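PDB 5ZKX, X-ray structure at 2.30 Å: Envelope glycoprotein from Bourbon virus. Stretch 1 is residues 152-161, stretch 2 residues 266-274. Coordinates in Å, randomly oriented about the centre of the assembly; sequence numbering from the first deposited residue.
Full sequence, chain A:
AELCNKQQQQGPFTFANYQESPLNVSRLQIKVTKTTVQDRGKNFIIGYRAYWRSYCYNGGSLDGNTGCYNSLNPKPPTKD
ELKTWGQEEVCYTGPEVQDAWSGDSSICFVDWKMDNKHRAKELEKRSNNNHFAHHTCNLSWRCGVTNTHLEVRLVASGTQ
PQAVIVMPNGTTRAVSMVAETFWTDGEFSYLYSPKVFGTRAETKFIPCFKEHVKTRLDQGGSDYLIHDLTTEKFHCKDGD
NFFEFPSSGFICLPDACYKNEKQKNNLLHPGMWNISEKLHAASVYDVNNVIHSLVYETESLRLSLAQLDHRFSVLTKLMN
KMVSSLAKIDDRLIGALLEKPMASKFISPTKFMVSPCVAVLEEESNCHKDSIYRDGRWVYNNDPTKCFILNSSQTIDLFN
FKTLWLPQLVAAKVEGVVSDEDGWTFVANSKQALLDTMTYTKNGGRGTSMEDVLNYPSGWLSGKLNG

Stretch 1 (152-161) VRLVASGTQP
Stretch 2 266-274: NLLHPGMWN

The two stretches, at least 107 residues apart in sequence wherever they touch, meet in a small, mostly apolar side-by-side packing fastened by a single hydrogen bond from a tryptophan indole to a backbone carbonyl. The buried surface is 484 Å², both sides summed. The chains run in opposite directions: the CA atoms of Val155 and Met272 lie 7.0 Å apart, whereas those of Thr159 and His269 approach to 4.8 Å, so the backbones draw together from Val155/Met272 to Thr159/His269, then diverge again, with the CA atoms of Gln160 and Leu267 8.5 Å apart. No backbone-to-backbone hydrogen bond links them.

Stretch 1 begins extended, with a strand at 153-155 (phi/psi -111/174, -121/129 and -123/180). It then bends through Ala156 (-116/-57), Ser157 (56/20) and Gly158 (138/-130) before Thr159 resumes an extended form (-93/-170). Gln160 (53/77) and Pro161 (-46/144) complete it. Stretch 2 is extended nearly throughout, with phi from -137° to -65° and psi from 115° to 163°.

The hydrogen bond runs from Trp273 NE1 to Leu154 O, 2.8 Å with an N-H...O angle of 170°. Trp273 has chi1 56° (p) and chi2 -74°; its CB points sideways, but the indole reaches in, placing Leu154 O at the ring edge, near its plane. An indole suits this buried site because it joins a donor to a broad apolar surface: Trp273 CZ2 lies 3.9 Å from Arg153 CB and 4.4 Å from Val155 CG1. Arg153 (chi1 -85°, chi2 62°) therefore contributes aliphatic carbon here, while the Leu154 side chain (chi1 -77°, chi2 157°) leads away and leaves its carbonyl to make the contact.

Met272 points toward stretch 1 with chi1 -156° (t), chi2 72° (p) and chi3 -110°, an off-well value. This folds its thioether along the backbone: Met272 CE is 3.5 Å from both Leu154 O and Val155 CA, and Met272 SD is 3.4 Å from Ala156 N. Val155 (chi1 -69°, m) adds a looser apolar contact, CB to Met272 CE at 4.3 Å. The small methyl of Ala156 points toward stretch 2 and touches two partners, with Ala156 CB 3.5 Å from Met272 SD and 3.5 Å from Pro270 CG, the two directions about 94° apart. Pro270, its ring C-gamma endo, offers a compact apolar surface there.

Where the backbones come nearest, Gly158 O lies 3.1 Å from Pro270 CD and makes a CA-H...O contact with His269 CA at 3.5 Å, 156° at the hydrogen. The backbone angles of Gly158 themselves call for glycine, since a CB would jam against the carbonyl O of Ser157. His269 (chi1 -62°, chi2 -14°) brings ND1 to 3.2 Å from Gly158 C; ND1 to Gly158 O, at 3.4 Å, has too poor an angle for a hydrogen bond. Thr159 (chi1 -41°, CG2 not modelled) sets OG1 3.7 Å from Leu268 O. At the periphery, poorly ordered Gln160 brings OE1 to 4.0 Å from CD2 of Leu267 (chi1 -66°, chi2 164°).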

# COMPACT_ATOMS: atom_id res chain seq x y z
N VAL A 152 11.10 10.97 14.66
CA VAL A 152 10.49 10.85 15.98
C VAL A 152 9.00 11.10 15.85
O VAL A 152 8.56 11.98 15.10
CB VAL A 152 11.16 11.83 16.97
CG1 VAL A 152 10.23 12.16 18.13
CG2 VAL A 152 12.46 11.25 17.48
N ARG A 153 8.21 10.32 16.58
CA ARG A 153 6.75 10.37 16.52
C ARG A 153 6.18 10.94 17.81
O ARG A 153 6.90 11.17 18.79
CB ARG A 153 6.17 8.98 16.23
CG ARG A 153 6.09 8.61 14.75
CD ARG A 153 7.47 8.55 14.13
NE ARG A 153 7.58 7.51 13.11
CZ ARG A 153 7.43 7.72 11.81
NH1 ARG A 153 7.16 8.94 11.36
NH2 ARG A 153 7.56 6.72 10.95
N LEU A 154 4.87 11.15 17.81
CA LEU A 154 4.16 11.75 18.94
C LEU A 154 3.09 10.79 19.45
O LEU A 154 2.28 10.29 18.67
CB LEU A 154 3.53 13.08 18.53
CG LEU A 154 4.49 14.28 18.44
CD1 LEU A 154 3.93 15.35 17.53
CD2 LEU A 154 4.77 14.84 19.82
N VAL A 155 3.10 10.55 20.76
CA VAL A 155 2.05 9.76 21.41
C VAL A 155 1.42 10.60 22.51
O VAL A 155 1.83 11.75 22.72
CB VAL A 155 2.59 8.44 21.97
CG1 VAL A 155 2.98 7.51 20.84
CG2 VAL A 155 3.76 8.69 22.90
N ALA A 156 0.44 10.05 23.21
CA ALA A 156 -0.27 10.81 24.24
C ALA A 156 -0.07 10.25 25.64
O ALA A 156 0.39 10.98 26.52
CB ALA A 156 -1.77 10.87 23.89
N SER A 157 -0.41 8.98 25.88
CA SER A 157 -0.42 8.40 27.23
C SER A 157 -1.31 9.18 28.19
O SER A 157 -1.17 9.06 29.41
CB SER A 157 0.99 8.27 27.80
OG SER A 157 0.98 8.40 29.22
N GLY A 158 -2.24 9.97 27.66
CA GLY A 158 -3.01 10.91 28.45
C GLY A 158 -3.13 12.22 27.70
O GLY A 158 -3.50 12.22 26.52
N THR A 159 -2.83 13.34 28.35
CA THR A 159 -2.77 14.62 27.68
C THR A 159 -1.33 14.87 27.22
O THR A 159 -0.49 13.98 27.28
CB THR A 159 -3.26 15.74 28.60
OG1 THR A 159 -4.41 15.29 29.34
N GLN A 160 -1.05 16.10 26.76
CA GLN A 160 0.32 16.57 26.53
C GLN A 160 1.12 15.62 25.63
O GLN A 160 1.92 14.84 26.15
CB GLN A 160 1.05 16.76 27.85
CG GLN A 160 0.89 18.15 28.46
CD GLN A 160 -0.57 18.57 28.53
OE1 GLN A 160 -1.31 18.11 29.39
NE2 GLN A 160 -0.98 19.44 27.62
N PRO A 161 0.89 15.63 24.32
CA PRO A 161 1.63 14.73 23.42
C PRO A 161 3.13 14.72 23.70
O PRO A 161 3.73 15.74 24.04
CB PRO A 161 1.34 15.30 22.03
CG PRO A 161 0.82 16.69 22.27
CD PRO A 161 0.09 16.61 23.57
N ASN A 266 -8.54 23.37 27.70
CA ASN A 266 -9.14 22.16 28.25
C ASN A 266 -8.13 21.01 28.21
O ASN A 266 -7.31 20.91 27.29
CB ASN A 266 -10.39 21.76 27.46
CG ASN A 266 -11.51 22.78 27.60
OD1 ASN A 266 -12.01 23.31 26.62
ND2 ASN A 266 -11.91 23.05 28.84
N LEU A 267 -8.19 20.16 29.23
CA LEU A 267 -7.34 18.97 29.31
C LEU A 267 -8.09 17.79 28.70
O LEU A 267 -9.12 17.36 29.23
CB LEU A 267 -6.96 18.67 30.76
CG LEU A 267 -6.07 19.69 31.47
CD1 LEU A 267 -6.11 19.47 32.97
CD2 LEU A 267 -4.65 19.62 30.95
N LEU A 268 -7.58 17.27 27.59
CA LEU A 268 -8.24 16.19 26.87
C LEU A 268 -7.21 15.16 26.44
O LEU A 268 -6.09 15.51 26.06
CB LEU A 268 -8.99 16.70 25.63
CG LEU A 268 -9.87 17.94 25.75
CD1 LEU A 268 -9.19 19.13 25.09
CD2 LEU A 268 -11.23 17.68 25.13
N HIS A 269 -7.59 13.89 26.51
CA HIS A 269 -6.84 12.86 25.82
C HIS A 269 -7.08 13.01 24.32
O HIS A 269 -8.24 13.01 23.89
CB HIS A 269 -7.27 11.47 26.29
CG HIS A 269 -7.01 11.21 27.74
ND1 HIS A 269 -6.20 12.02 28.51
CD2 HIS A 269 -7.45 10.23 28.56
CE1 HIS A 269 -6.16 11.55 29.74
NE2 HIS A 269 -6.91 10.47 29.80
N PRO A 270 -6.05 13.16 23.50
CA PRO A 270 -6.27 13.28 22.06
C PRO A 270 -6.61 11.94 21.45
O PRO A 270 -6.38 10.88 22.03
CB PRO A 270 -4.93 13.80 21.54
CG PRO A 270 -3.94 13.25 22.49
CD PRO A 270 -4.61 13.23 23.84
N GLY A 271 -7.16 12.00 20.24
CA GLY A 271 -7.31 10.80 19.44
C GLY A 271 -5.94 10.28 19.08
O GLY A 271 -5.06 11.05 18.70
N MET A 272 -5.74 8.98 19.20
CA MET A 272 -4.43 8.37 19.03
C MET A 272 -4.39 7.55 17.76
O MET A 272 -5.31 6.78 17.48
CB MET A 272 -4.08 7.50 20.24
CG MET A 272 -2.59 7.30 20.43
SD MET A 272 -1.83 8.81 21.03
CE MET A 272 -0.91 9.29 19.60
N TRP A 273 -3.31 7.71 16.99
CA TRP A 273 -3.08 6.82 15.86
C TRP A 273 -2.66 5.45 16.36
O TRP A 273 -2.02 5.31 17.41
CB TRP A 273 -2.01 7.40 14.94
CG TRP A 273 -0.71 7.69 15.64
CD1 TRP A 273 -0.46 8.72 16.49
CD2 TRP A 273 0.51 6.95 15.54
NE1 TRP A 273 0.84 8.67 16.93
CE2 TRP A 273 1.45 7.58 16.36
CE3 TRP A 273 0.89 5.80 14.83
CZ2 TRP A 273 2.76 7.12 16.50
CZ3 TRP A 273 2.18 5.34 14.97
CH2 TRP A 273 3.10 5.99 15.80
N ASN A 274 -3.02 4.42 15.60
CA ASN A 274 -2.63 3.06 15.94
C ASN A 274 -1.19 2.83 15.50
O ASN A 274 -0.85 3.03 14.33
CB ASN A 274 -3.57 2.05 15.31
CG ASN A 274 -4.88 1.92 16.06
OD1 ASN A 274 -5.96 2.06 15.48
ND2 ASN A 274 -4.80 1.67 17.36